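Local coordinates for protein cocosin 1 acidic chain (Cocos nucifera, PDB 5WPW) that serves as a seed storage protein, a hexameric 11S globulin of coconut that acts as a nutrient reservoir and is a potential food allergen, at residues T16-E20 against A21-D25; N147-R151 against S152-F156; N178-R181 against G182-T185; E186-A189 against A190-V194; N195-L198 against A199-Q203. The protein carries 2 engineered substitutions. All blocks are in the same frame, centred on the assembly; numbering follows the deposited sequence.

Interaction 1: residues T16-E20 against A21-D25; sequences TVRSE and AGVTD
Val17 and Thr24 face each other as an antiparallel hydrogen-bonded pair, and both sit on the buried face of this two-stranded hairpin. Val17 N reaches Thr24 O at 3.1 Å with an N-H...O angle of 173°, and Thr24 N returns an equally long bond to Val17 O. Beneath the pair a water donates to Val17 O and also bonds Ser19 OG (2.8 Å) and Thr24 OG1, so the two small hydroxyl residues share one bridging water. Thr24 OG1 is further bonded to Glu211 and Arg44, while Val17 packs its methyl groups on Gln162 and Glu163. The beta-branched Val17 and Thr24 suit extended strands.

The other face is more open to solvent: Thr16 and Arg18 are exposed, and the polar link across it is weak. Arg18, its CG anti to the backbone N (chi1 -164°), runs out and bends at chi3, which brings its guanidinium back over Val23; Val23 CG1 lies 3.1 Å above one face of that group, toward its rim. Thr16 and Asp25 run alongside each other, joined by a weak bond of 3.3 Å from Thr16 OG1 to Asp25 OD1. At the turn, Glu20 swings outward and its OE1 takes the backbone N-H of Arg214. A tight beta hairpin of this kind forms the outer edge of the N-terminal cupin sheet within the chain.

Interaction 2: residues N147-R151 against S152-F156; sequences NQLDR and SHRQF
With chi1 at 43°, Asp150 holds its carboxylate between its backbone N and carbonyl carbon, and Arg154, bent at chi2 and chi3, folds its guanidinium back to meet it. Arg154 NH1 gives a salt-bridge hydrogen bond of 2.7 Å to Asp150 OD1, on the syn side and somewhat out of the carboxylate plane; the acceptor lies in the guanidinium plane, although the two flat groups are turned 47° apart. The second oxygen is used too: Ser152 OG donates to Asp150 OD2 at 2.8 Å from above the carboxylate plane, its short side chain placing the hydroxyl to reach back. Within the loop two donors grip the acid, one on each oxygen, and Arg4 of a neighbouring subunit adds to the hold on OD2.

Leu149 supplies the apolar side. Its CD1 lies over one face of the Arg154 guanidinium, 4.3 Å above the plane and offset toward its rim, and meets the edge of the Phe156 ring at CZ, 4.2 Å away. Asn147 OD1 accepts from Leu149 N at 3.0 Å, closing an Asx turn, while Asn147 ND2 bonds Asp150 O at 2.9 Å.

Asp325 of that subunit pairs with Arg154 NH2. Such a network would probably favour the charged forms. An Asx turn followed by an inverse gamma turn centred on Arg151 shapes this loop, which leads into strand 155-157 of the N-terminal cupin domain at a subunit interface.

Interaction 3: residues N178-R181 against G182-T185; sequences NILR and GFST
A short helical turn without regular helix bonding links strand 175-177 to helix 185-192, and Leu180 meets Phe183 across it. Two i to i+3 backbone bonds, preceded by a weak one from Arg181 N to Asn178 O, hold the turn: Gly182 N to Ile179 O at 2.9 Å and Phe183 N to Leu180 O at 3.0 Å. In each of these two the donor stands well above the carbonyl plane. Gly182, having no side chain, lets the chain pass close over Ile179 O.

Phe183 keeps CG anti to its carbonyl carbon (chi1 -70°), which turns the CD2 side of the ring back toward Leu180. Its CD2 touches Leu180 CD2 at 4.2 Å and lies 3.9 Å from Leu180 CA. At the start of the turn, Asn178 OD1 accepts weak bonds from Leu180 N and Arg181 N. In a neighbouring subunit, Leu350 packs on Phe183 and Tyr393 on Leu180, so large apolar residues suit both positions. The helical turn thus hands on to a serine N-cap, Ser184, whose OG weakly caps Leu187 N at the start of helix 185-192 in the N-terminal cupin half.

Interaction 4: residues E186-A189 against A190-V194; sequences ELLA and AAFGV
Backbone bonds from Ala190 N to Glu186 O, Ala191 N to Leu187 O and Phe192 N to Leu188 O continue the alpha helix until a Schellman motif ends it. The wider, 6→1 bond joins Val194 N to Ala189 O (3.1 Å), and inside it the 5→2 bond runs from Gly193 N to Ala190 O (3.2 Å). Gly193 takes positive phi (70°), which glycine adopts with little strain.

Leu188 and Phe192 project from the helix in parallel, one turn apart. With CG anti to the backbone N (chi1 -160°), Leu188 brings CD1 to 3.5 Å from Phe192 CE1. The Ala191 methyl lies at the edge of the Phe192 ring, in its plane. The small methyl groups of the three alanines keep the helix slim where it meets its neighbours.

Ala189 packs on Ala199 and Phe192 on Leu202 of helix 196-202. In a neighbouring subunit, Arg407 binds Ala191 O, Leu350 and Arg352 of strand 348-354 meet Leu187 and Ala190, and Pro301 of strand 298-304 meets Ala191.

Interaction 5: residues N195-L198 against A199-Q203; sequences NMEL and ARKLQ
Glu197 and Lys201 stand one helical turn apart, their side chains running at a slant to one another. Glu197 is bent at chi2 (84°), which turns its carboxylate along the helix until OE1 lies 3.9 Å from Lys201 CD. Lys201 passes its aliphatic part over the backbone, with CG 3.3 Å from Glu197 O, then bends at chi3 and chi4 and carries its amine away. Glu197 OE1 and Lys201 NZ remain 4.8 Å apart, too far for a salt bridge.

On the buried side, Leu202 sets CG 3.7 Å from Leu198 O, the same carbonyl that accepts its backbone N-H at 3.0 Å. Both leucines suit a surface that meets a neighbouring subunit, where Leu198 packs on Glu399 and Leu202 on Tyr393. Ala199 places its small CB 3.6 Å from Asn195 O and allows close approach of helix 185-192. Arg200 lays its CB and CG against Met196 O, each at 3.5 Å; the pairing of its NH1 with Thr185 OG1 is modelled too short and stays doubtful.

Asn195 is the N-cap residue, and its OD1 bonds Arg402 of the neighbouring subunit. The chemistry implies a helix held chiefly by its backbone bonds and apolar packing, with Glu197 and Lys201 probably adding a modest through-space attraction.

In the fold
From the N terminus, interaction 1 closes the hairpin of strands 15-19 and 22-26, at the edge of the first cupin sheet. Interaction 2 follows far along the chain, bending a loop into strand 155-157; its centre is about 21 Å from that of interaction 1. Phe156 then packs on Ile179, joining interaction 2 to interaction 3, the turn leading into helix 185-192. Interactions 4 and 5 follow in that helix and in helix 196-202, with centres about 9 Å apart. Both helices pack back on the 178-185 turn. The contacts lie in series, none nested or crossed. Interactions 2 to 5 all touch a neighbouring subunit, whereas interaction 1 touches none.

Interaction 1: residues T16-E20 against A21-D25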
loop_
_atom_site.group_PDB
_atom_site.type_symbol
_atom_site.label_atom_id
_atom_site.label_comp_id
_atom_site.label_asym_id
_atom_site.label_seq_id
_atom_site.Cartn_x
_atom_site.Cartn_y
_atom_site.Cartn_z
ATOM N N THR A 16 -31.336 -11.058 -29.098
ATOM C CA THR A 16 -30.283 -11.127 -30.100
ATOM C C THR A 16 -30.482 -9.969 -31.063
ATOM O O THR A 16 -31.548 -9.851 -31.678
ATOM C CB THR A 16 -30.333 -12.463 -30.852
ATOM O OG1 THR A 16 -30.176 -13.548 -29.930
ATOM C CG2 THR A 16 -29.242 -12.528 -31.917
ATOM N N VAL A 17 -29.471 -9.115 -31.193
ATOM C CA VAL A 17 -29.521 -7.959 -32.081
ATOM C C VAL A 17 -28.548 -8.210 -33.220
ATOM O O VAL A 17 -27.352 -8.415 -32.984
ATOM C CB VAL A 17 -29.183 -6.661 -31.335
ATOM C CG1 VAL A 17 -29.228 -5.473 -32.288
ATOM C CG2 VAL A 17 -30.137 -6.459 -30.172
ATOM N N ARG A 18 -29.050 -8.211 -34.453
ATOM C CA ARG A 18 -28.193 -8.467 -35.599
ATOM C C ARG A 18 -27.678 -7.151 -36.173
ATOM O O ARG A 18 -28.451 -6.221 -36.426
ATOM C CB ARG A 18 -28.921 -9.267 -36.681
ATOM C CG ARG A 18 -27.952 -9.869 -37.673
ATOM C CD ARG A 18 -28.604 -10.829 -38.657
ATOM N NE ARG A 18 -28.247 -12.232 -38.431
ATOM C CZ ARG A 18 -27.012 -12.735 -38.437
ATOM N NH1 ARG A 18 -26.837 -14.033 -38.221
ATOM N NH2 ARG A 18 -25.950 -11.961 -38.643
ATOM N N SER A 19 -26.371 -7.075 -36.354
ATOM C CA SER A 19 -25.708 -5.964 -37.009
ATOM C C SER A 19 -25.269 -6.397 -38.408
ATOM O O SER A 19 -25.434 -7.552 -38.806
ATOM C CB SER A 19 -24.513 -5.486 -36.175
ATOM O OG SER A 19 -24.919 -4.865 -34.967
ATOM N N GLU A 20 -24.677 -5.445 -39.136
ATOM C CA GLU A 20 -24.240 -5.685 -40.508
ATOM C C GLU A 20 -23.196 -6.793 -40.586
ATOM O O GLU A 20 -23.281 -7.670 -41.454
ATOM C CB GLU A 20 -23.692 -4.384 -41.095
ATOM C CG GLU A 20 -23.228 -4.462 -42.531
ATOM C CD GLU A 20 -22.727 -3.122 -43.034
ATOM O OE1 GLU A 20 -21.655 -2.661 -42.571
ATOM O OE2 GLU A 20 -23.410 -2.521 -43.892
ATOM N N ALA A 21 -22.208 -6.780 -39.683
ATOM C CA ALA A 21 -21.075 -7.701 -39.747
ATOM C C ALA A 21 -20.946 -8.557 -38.489
ATOM O O ALA A 21 -19.843 -8.977 -38.134
ATOM C CB ALA A 21 -19.774 -6.942 -40.002
ATOM N N GLY A 22 -22.058 -8.819 -37.813
ATOM C CA GLY A 22 -22.034 -9.679 -36.649
ATOM C C GLY A 22 -23.339 -9.583 -35.888
ATOM O O GLY A 22 -24.282 -8.914 -36.322
ATOM N N VAL A 23 -23.381 -10.295 -34.750
ATOM C CA VAL A 23 -24.530 -10.342 -33.850
ATOM C C VAL A 23 -24.055 -10.262 -32.399
ATOM O O VAL A 23 -22.966 -10.736 -32.043
ATOM C CB VAL A 23 -25.396 -11.620 -34.022
ATOM C CG1 VAL A 23 -25.620 -11.952 -35.489
ATOM C CG2 VAL A 23 -24.790 -12.797 -33.291
ATOM N N THR A 24 -24.906 -9.674 -31.558
ATOM C CA THR A 24 -24.680 -9.547 -30.118
ATOM C C THR A 24 -25.815 -10.236 -29.375
ATOM O O THR A 24 -26.978 -9.851 -29.529
ATOM C CB THR A 24 -24.599 -8.074 -29.700
ATOM O OG1 THR A 24 -23.619 -7.396 -30.502
ATOM C CG2 THR A 24 -24.212 -7.958 -28.231
ATOM N N ASP A 25 -25.476 -11.246 -28.573
ATOM C CA ASP A 25 -26.441 -11.989 -27.773
ATOM C C ASP A 25 -26.379 -11.469 -26.348
ATOM O O ASP A 25 -25.292 -11.369 -25.780
ATOM C CB ASP A 25 -26.125 -13.485 -27.783
ATOM C CG ASP A 25 -26.121 -14.063 -29.161
ATOM O OD1 ASP A 25 -26.852 -13.505 -30.012
ATOM O OD2 ASP A 25 -25.380 -15.033 -29.411
HETATM O O HOH W 1 -25.226 -6.448 -32.718
#

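Interaction 2: residues N147-R151 against S152-F156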
loop_
_atom_site.group_PDB
_atom_site.type_symbol
_atom_site.label_atom_id
_atom_site.label_comp_id
_atom_site.label_asym_id
_atom_site.label_seq_id
_atom_site.Cartn_x
_atom_site.Cartn_y
_atom_site.Cartn_z
ATOM N N ASN A 147 -18.384 1.540 -10.818
ATOM C CA ASN A 147 -19.626 1.972 -11.449
ATOM C C ASN A 147 -20.454 2.740 -10.432
ATOM O O ASN A 147 -21.029 2.143 -9.522
ATOM C CB ASN A 147 -20.401 0.763 -11.955
ATOM C CG ASN A 147 -21.844 1.119 -12.327
ATOM O OD1 ASN A 147 -22.110 2.207 -12.838
ATOM N ND2 ASN A 147 -22.769 0.201 -12.089
ATOM N N GLN A 148 -20.518 4.056 -10.564
ATOM C CA GLN A 148 -21.320 4.860 -9.657
ATOM C C GLN A 148 -22.699 5.190 -10.226
ATOM O O GLN A 148 -23.431 5.963 -9.609
ATOM C CB GLN A 148 -20.574 6.143 -9.283
ATOM C CG GLN A 148 -19.134 5.923 -8.791
ATOM C CD GLN A 148 -18.536 7.174 -8.147
ATOM O OE1 GLN A 148 -19.261 8.073 -7.744
ATOM N NE2 GLN A 148 -17.210 7.222 -8.045
ATOM N N LEU A 149 -23.071 4.621 -11.378
ATOM C CA LEU A 149 -24.447 4.720 -11.867
ATOM C C LEU A 149 -25.311 3.609 -11.287
ATOM O O LEU A 149 -25.028 3.109 -10.193
ATOM C CB LEU A 149 -24.482 4.695 -13.393
ATOM C CG LEU A 149 -23.651 5.753 -14.107
ATOM C CD1 LEU A 149 -23.661 5.545 -15.602
ATOM C CD2 LEU A 149 -24.137 7.169 -13.745
ATOM N N ASP A 150 -26.366 3.214 -11.996
ATOM C CA ASP A 150 -27.211 2.125 -11.526
ATOM C C ASP A 150 -26.544 0.773 -11.796
ATOM O O ASP A 150 -25.588 0.662 -12.569
ATOM C CB ASP A 150 -28.589 2.187 -12.196
ATOM C CG ASP A 150 -28.497 2.503 -13.684
ATOM O OD1 ASP A 150 -27.904 3.540 -14.040
ATOM O OD2 ASP A 150 -29.008 1.714 -14.498
ATOM N N ARG A 151 -27.078 -0.271 -11.158
ATOM C CA ARG A 151 -26.578 -1.639 -11.304
ATOM C C ARG A 151 -27.117 -2.277 -12.590
ATOM O O ARG A 151 -27.817 -3.283 -12.581
ATOM C CB ARG A 151 -26.962 -2.482 -10.091
ATOM C CG ARG A 151 -26.012 -2.438 -8.906
ATOM C CD ARG A 151 -25.990 -3.810 -8.154
ATOM N NE ARG A 151 -27.300 -4.473 -8.169
ATOM C CZ ARG A 151 -27.502 -5.791 -8.076
ATOM N NH1 ARG A 151 -26.481 -6.629 -7.953
ATOM N NH2 ARG A 151 -28.741 -6.272 -8.108
ATOM N N SER A 152 -26.806 -1.646 -13.715
ATOM C CA SER A 152 -27.124 -2.217 -15.018
ATOM C C SER A 152 -26.027 -1.789 -15.972
ATOM O O SER A 152 -25.287 -0.845 -15.689
ATOM C CB SER A 152 -28.503 -1.774 -15.520
ATOM O OG SER A 152 -28.446 -0.499 -16.151
ATOM N N HIS A 153 -25.924 -2.495 -17.099
ATOM C CA HIS A 153 -24.927 -2.183 -18.118
ATOM C C HIS A 153 -25.363 -0.968 -18.935
ATOM O O HIS A 153 -26.295 -1.059 -19.739
ATOM C CB HIS A 153 -24.711 -3.362 -19.057
ATOM C CG HIS A 153 -23.703 -3.074 -20.122
ATOM N ND1 HIS A 153 -23.739 -3.657 -21.369
ATOM C CD2 HIS A 153 -22.634 -2.245 -20.125
ATOM C CE1 HIS A 153 -22.721 -3.219 -22.090
ATOM N NE2 HIS A 153 -22.042 -2.352 -21.361
ATOM N N ARG A 154 -24.683 0.163 -18.753
ATOM C CA ARG A 154 -24.896 1.348 -19.577
ATOM C C ARG A 154 -23.727 1.439 -20.553
ATOM O O ARG A 154 -22.577 1.653 -20.139
ATOM C CB ARG A 154 -24.999 2.625 -18.732
ATOM C CG ARG A 154 -25.695 2.497 -17.361
ATOM C CD ARG A 154 -27.161 2.966 -17.356
ATOM N NE ARG A 154 -27.353 4.290 -17.960
ATOM C CZ ARG A 154 -27.764 5.385 -17.322
ATOM N NH1 ARG A 154 -28.045 5.360 -16.027
ATOM N NH2 ARG A 154 -27.913 6.519 -17.997
ATOM N N GLN A 155 -24.024 1.298 -21.844
ATOM C CA GLN A 155 -23.044 1.428 -22.913
ATOM C C GLN A 155 -23.222 2.758 -23.638
ATOM O O GLN A 155 -24.336 3.103 -24.040
ATOM C CB GLN A 155 -23.169 0.272 -23.913
ATOM C CG GLN A 155 -21.897 -0.012 -24.684
ATOM C CD GLN A 155 -22.157 -0.562 -26.075
ATOM O OE1 GLN A 155 -23.278 -0.497 -26.581
ATOM N NE2 GLN A 155 -21.125 -1.102 -26.702
ATOM N N PHE A 156 -22.116 3.483 -23.807
ATOM C CA PHE A 156 -22.076 4.805 -24.421
ATOM C C PHE A 156 -21.327 4.671 -25.735
ATOM O O PHE A 156 -20.102 4.532 -25.736
ATOM C CB PHE A 156 -21.379 5.824 -23.514
ATOM C CG PHE A 156 -22.066 6.055 -22.178
ATOM C CD1 PHE A 156 -22.048 5.088 -21.192
ATOM C CD2 PHE A 156 -22.711 7.262 -21.914
ATOM C CE1 PHE A 156 -22.674 5.326 -19.952
ATOM C CE2 PHE A 156 -23.323 7.506 -20.697
ATOM C CZ PHE A 156 -23.311 6.539 -19.713
#

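Interaction 3: residues N178-R181 against G182-T185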
loop_
_atom_site.group_PDB
_atom_site.type_symbol
_atom_site.label_atom_id
_atom_site.label_comp_id
_atom_site.label_asym_id
_atom_site.label_seq_id
_atom_site.Cartn_x
_atom_site.Cartn_y
_atom_site.Cartn_z
ATOM N N ASN A 178 -25.526 7.340 -30.603
ATOM C CA ASN A 178 -24.218 7.634 -30.055
ATOM C C ASN A 178 -24.268 8.960 -29.304
ATOM O O ASN A 178 -25.181 9.767 -29.479
ATOM C CB ASN A 178 -23.166 7.657 -31.157
ATOM C CG ASN A 178 -23.230 8.903 -31.993
ATOM O OD1 ASN A 178 -22.568 9.893 -31.693
ATOM N ND2 ASN A 178 -24.027 8.865 -33.050
ATOM N N ILE A 179 -23.280 9.170 -28.435
ATOM C CA ILE A 179 -23.356 10.295 -27.505
ATOM C C ILE A 179 -23.274 11.624 -28.233
ATOM O O ILE A 179 -23.833 12.625 -27.767
ATOM C CB ILE A 179 -22.248 10.172 -26.457
ATOM C CG1 ILE A 179 -20.923 9.965 -27.162
ATOM C CG2 ILE A 179 -22.550 8.987 -25.555
ATOM C CD1 ILE A 179 -19.740 10.454 -26.378
ATOM N N LEU A 180 -22.570 11.672 -29.368
ATOM C CA LEU A 180 -22.482 12.926 -30.115
ATOM C C LEU A 180 -23.845 13.368 -30.635
ATOM O O LEU A 180 -24.078 14.570 -30.818
ATOM C CB LEU A 180 -21.494 12.792 -31.268
ATOM C CG LEU A 180 -20.088 12.322 -30.888
ATOM C CD1 LEU A 180 -19.206 12.292 -32.132
ATOM C CD2 LEU A 180 -19.485 13.206 -29.786
ATOM N N ARG A 181 -24.752 12.417 -30.866
ATOM C CA ARG A 181 -26.125 12.742 -31.244
ATOM C C ARG A 181 -26.829 13.567 -30.172
ATOM O O ARG A 181 -27.805 14.267 -30.472
ATOM C CB ARG A 181 -26.890 11.441 -31.522
ATOM C CG ARG A 181 -28.344 11.593 -31.963
ATOM C CD ARG A 181 -28.445 12.022 -33.431
ATOM N NE ARG A 181 -29.830 12.228 -33.853
ATOM C CZ ARG A 181 -30.488 13.374 -33.714
ATOM N NH1 ARG A 181 -29.885 14.419 -33.156
ATOM N NH2 ARG A 181 -31.745 13.475 -34.128
ATOM N N GLY A 182 -26.348 13.517 -28.927
ATOM C CA GLY A 182 -26.947 14.306 -27.870
ATOM C C GLY A 182 -26.565 15.770 -27.889
ATOM O O GLY A 182 -27.226 16.579 -27.227
ATOM N N PHE A 183 -25.525 16.123 -28.638
ATOM C CA PHE A 183 -25.048 17.489 -28.716
ATOM C C PHE A 183 -25.721 18.220 -29.868
ATOM O O PHE A 183 -26.104 17.617 -30.873
ATOM C CB PHE A 183 -23.537 17.519 -28.907
ATOM C CG PHE A 183 -22.779 17.074 -27.708
ATOM C CD1 PHE A 183 -23.004 17.662 -26.482
ATOM C CD2 PHE A 183 -21.871 16.033 -27.800
ATOM C CE1 PHE A 183 -22.302 17.241 -25.363
ATOM C CE2 PHE A 183 -21.174 15.614 -26.694
ATOM C CZ PHE A 183 -21.389 16.220 -25.474
ATOM N N SER A 184 -25.870 19.530 -29.708
ATOM C CA SER A 184 -26.377 20.337 -30.808
ATOM C C SER A 184 -25.325 20.435 -31.908
ATOM O O SER A 184 -24.118 20.411 -31.655
ATOM C CB SER A 184 -26.778 21.725 -30.315
ATOM O OG SER A 184 -25.734 22.656 -30.526
ATOM N N THR A 185 -25.799 20.529 -33.152
ATOM C CA THR A 185 -24.884 20.544 -34.288
ATOM C C THR A 185 -23.926 21.726 -34.234
ATOM O O THR A 185 -22.722 21.564 -34.468
ATOM C CB THR A 185 -25.672 20.567 -35.592
ATOM O OG1 THR A 185 -26.578 19.455 -35.614
ATOM C CG2 THR A 185 -24.713 20.499 -36.776
#

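Interaction 4: residues E186-A189 against A190-V194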
loop_
_atom_site.group_PDB
_atom_site.type_symbol
_atom_site.label_atom_id
_atom_site.label_comp_id
_atom_site.label_asym_id
_atom_site.label_seq_id
_atom_site.Cartn_x
_atom_site.Cartn_y
_atom_site.Cartn_z
ATOM N N GLU A 186 -24.436 22.922 -33.929
ATOM C CA GLU A 186 -23.589 24.112 -33.938
ATOM C C GLU A 186 -22.461 24.023 -32.911
ATOM O O GLU A 186 -21.319 24.399 -33.197
ATOM C CB GLU A 186 -24.441 25.359 -33.709
ATOM C CG GLU A 186 -25.384 25.292 -32.517
ATOM C CD GLU A 186 -26.033 26.644 -32.213
ATOM O OE1 GLU A 186 -27.133 26.920 -32.744
ATOM O OE2 GLU A 186 -25.432 27.437 -31.456
ATOM N N LEU A 187 -22.753 23.544 -31.702
ATOM C CA LEU A 187 -21.691 23.492 -30.701
ATOM C C LEU A 187 -20.694 22.384 -31.017
ATOM O O LEU A 187 -19.485 22.553 -30.823
ATOM C CB LEU A 187 -22.279 23.324 -29.300
ATOM C CG LEU A 187 -22.245 24.581 -28.405
ATOM C CD1 LEU A 187 -20.825 25.043 -28.074
ATOM C CD2 LEU A 187 -23.031 25.732 -29.029
ATOM N N LEU A 188 -21.182 21.260 -31.545
ATOM C CA LEU A 188 -20.290 20.190 -31.975
ATOM C C LEU A 188 -19.359 20.664 -33.082
ATOM O O LEU A 188 -18.155 20.378 -33.061
ATOM C CB LEU A 188 -21.129 18.995 -32.428
ATOM C CG LEU A 188 -20.471 17.624 -32.480
ATOM C CD1 LEU A 188 -19.953 17.255 -31.102
ATOM C CD2 LEU A 188 -21.472 16.600 -32.985
ATOM N N ALA A 189 -19.890 21.413 -34.055
ATOM C CA ALA A 189 -19.012 22.003 -35.058
ATOM C C ALA A 189 -17.982 22.893 -34.391
ATOM O O ALA A 189 -16.778 22.766 -34.641
ATOM C CB ALA A 189 -19.825 22.782 -36.092
ATOM N N ALA A 190 -18.436 23.776 -33.498
ATOM C CA ALA A 190 -17.515 24.660 -32.792
ATOM C C ALA A 190 -16.492 23.859 -31.998
ATOM O O ALA A 190 -15.285 24.111 -32.088
ATOM C CB ALA A 190 -18.290 25.606 -31.875
ATOM N N ALA A 191 -16.955 22.878 -31.218
ATOM C CA ALA A 191 -16.028 22.060 -30.441
ATOM C C ALA A 191 -14.994 21.389 -31.342
ATOM O O ALA A 191 -13.782 21.482 -31.103
ATOM C CB ALA A 191 -16.811 21.023 -29.626
ATOM N N PHE A 192 -15.445 20.742 -32.413
ATOM C CA PHE A 192 -14.516 20.017 -33.269
ATOM C C PHE A 192 -13.753 20.926 -34.227
ATOM O O PHE A 192 -12.767 20.478 -34.817
ATOM C CB PHE A 192 -15.260 18.930 -34.050
ATOM C CG PHE A 192 -15.624 17.709 -33.207
ATOM C CD1 PHE A 192 -16.133 17.855 -31.925
ATOM C CD2 PHE A 192 -15.441 16.434 -33.694
ATOM C CE1 PHE A 192 -16.458 16.747 -31.145
ATOM C CE2 PHE A 192 -15.769 15.310 -32.914
ATOM C CZ PHE A 192 -16.278 15.478 -31.640
ATOM N N GLY A 193 -14.145 22.189 -34.359
ATOM C CA GLY A 193 -13.456 23.082 -35.279
ATOM C C GLY A 193 -13.696 22.750 -36.738
ATOM O O GLY A 193 -12.785 22.892 -37.559
ATOM N N VAL A 194 -14.903 22.326 -37.088
ATOM C CA VAL A 194 -15.231 21.905 -38.442
ATOM C C VAL A 194 -16.576 22.499 -38.841
ATOM O O VAL A 194 -17.202 23.247 -38.085
ATOM C CB VAL A 194 -15.258 20.373 -38.588
ATOM C CG1 VAL A 194 -13.891 19.793 -38.244
ATOM C CG2 VAL A 194 -16.372 19.784 -37.711
#

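Interaction 5: residues N195-L198 against A199-Q203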
loop_
_atom_site.group_PDB
_atom_site.type_symbol
_atom_site.label_atom_id
_atom_site.label_comp_id
_atom_site.label_asym_id
_atom_site.label_seq_id
_atom_site.Cartn_x
_atom_site.Cartn_y
_atom_site.Cartn_z
ATOM N N ASN A 195 -17.020 22.141 -40.045
ATOM C CA ASN A 195 -18.235 22.666 -40.638
ATOM C C ASN A 195 -19.462 21.893 -40.149
ATOM O O ASN A 195 -19.361 20.844 -39.503
ATOM C CB ASN A 195 -18.148 22.624 -42.168
ATOM C CG ASN A 195 -17.497 21.347 -42.697
ATOM O OD1 ASN A 195 -16.285 21.129 -42.542
ATOM N ND2 ASN A 195 -18.302 20.496 -43.329
ATOM N N MET A 196 -20.638 22.439 -40.465
ATOM C CA MET A 196 -21.894 21.839 -40.028
ATOM C C MET A 196 -22.114 20.477 -40.674
ATOM O O MET A 196 -22.596 19.545 -40.019
ATOM C CB MET A 196 -23.054 22.778 -40.358
ATOM C CG MET A 196 -24.181 22.750 -39.348
ATOM S SD MET A 196 -23.815 23.812 -37.937
ATOM C CE MET A 196 -25.471 24.139 -37.331
ATOM N N GLU A 197 -21.767 20.347 -41.954
ATOM C CA GLU A 197 -21.987 19.093 -42.674
ATOM C C GLU A 197 -21.243 17.934 -42.018
ATOM O O GLU A 197 -21.803 16.849 -41.817
ATOM C CB GLU A 197 -21.552 19.255 -44.133
ATOM C CG GLU A 197 -21.225 17.944 -44.855
ATOM C CD GLU A 197 -22.465 17.261 -45.419
ATOM O OE1 GLU A 197 -22.314 16.280 -46.182
ATOM O OE2 GLU A 197 -23.591 17.707 -45.096
ATOM N N LEU A 198 -19.971 18.149 -41.692
ATOM C CA LEU A 198 -19.176 17.107 -41.060
ATOM C C LEU A 198 -19.671 16.798 -39.649
ATOM O O LEU A 198 -19.771 15.624 -39.267
ATOM C CB LEU A 198 -17.711 17.524 -41.044
ATOM C CG LEU A 198 -16.714 16.455 -40.641
ATOM C CD1 LEU A 198 -16.929 15.199 -41.466
ATOM C CD2 LEU A 198 -15.295 16.996 -40.793
ATOM N N ALA A 199 -19.987 17.828 -38.860
ATOM C CA ALA A 199 -20.507 17.581 -37.519
ATOM C C ALA A 199 -21.807 16.787 -37.567
ATOM O O ALA A 199 -22.029 15.920 -36.714
ATOM C CB ALA A 199 -20.696 18.903 -36.770
ATOM N N ARG A 200 -22.657 17.029 -38.575
ATOM C CA ARG A 200 -23.866 16.220 -38.729
ATOM C C ARG A 200 -23.540 14.766 -39.005
ATOM O O ARG A 200 -24.247 13.870 -38.525
ATOM C CB ARG A 200 -24.756 16.746 -39.860
ATOM C CG ARG A 200 -25.625 17.928 -39.539
ATOM C CD ARG A 200 -26.301 17.840 -38.170
ATOM N NE ARG A 200 -27.059 16.628 -37.845
ATOM C CZ ARG A 200 -27.829 16.540 -36.758
ATOM N NH1 ARG A 200 -27.903 17.565 -35.926
ATOM N NH2 ARG A 200 -28.486 15.432 -36.463
ATOM N N LYS A 201 -22.518 14.513 -39.831
ATOM C CA LYS A 201 -22.158 13.133 -40.139
ATOM C C LYS A 201 -21.604 12.408 -38.911
ATOM O O LYS A 201 -21.779 11.191 -38.775
ATOM C CB LYS A 201 -21.153 13.074 -41.296
ATOM C CG LYS A 201 -21.698 13.629 -42.633
ATOM C CD LYS A 201 -20.609 13.753 -43.719
ATOM C CE LYS A 201 -20.214 12.397 -44.318
ATOM N NZ LYS A 201 -21.321 11.705 -45.048
ATOM N N LEU A 202 -20.945 13.127 -38.008
ATOM C CA LEU A 202 -20.477 12.476 -36.790
ATOM C C LEU A 202 -21.636 11.961 -35.953
ATOM O O LEU A 202 -21.489 10.957 -35.251
ATOM C CB LEU A 202 -19.612 13.430 -35.973
ATOM C CG LEU A 202 -18.215 13.601 -36.558
ATOM C CD1 LEU A 202 -17.524 14.737 -35.857
ATOM C CD2 LEU A 202 -17.390 12.315 -36.463
ATOM N N GLN A 203 -22.799 12.613 -36.034
ATOM C CA GLN A 203 -23.962 12.214 -35.257
ATOM C C GLN A 203 -24.649 10.961 -35.794
ATOM O O GLN A 203 -25.551 10.442 -35.125
ATOM C CB GLN A 203 -24.944 13.382 -35.171
ATOM C CG GLN A 203 -24.448 14.473 -34.232
ATOM C CD GLN A 203 -25.325 15.702 -34.207
ATOM O OE1 GLN A 203 -25.552 16.330 -35.231
ATOM N NE2 GLN A 203 -25.792 16.070 -33.031
#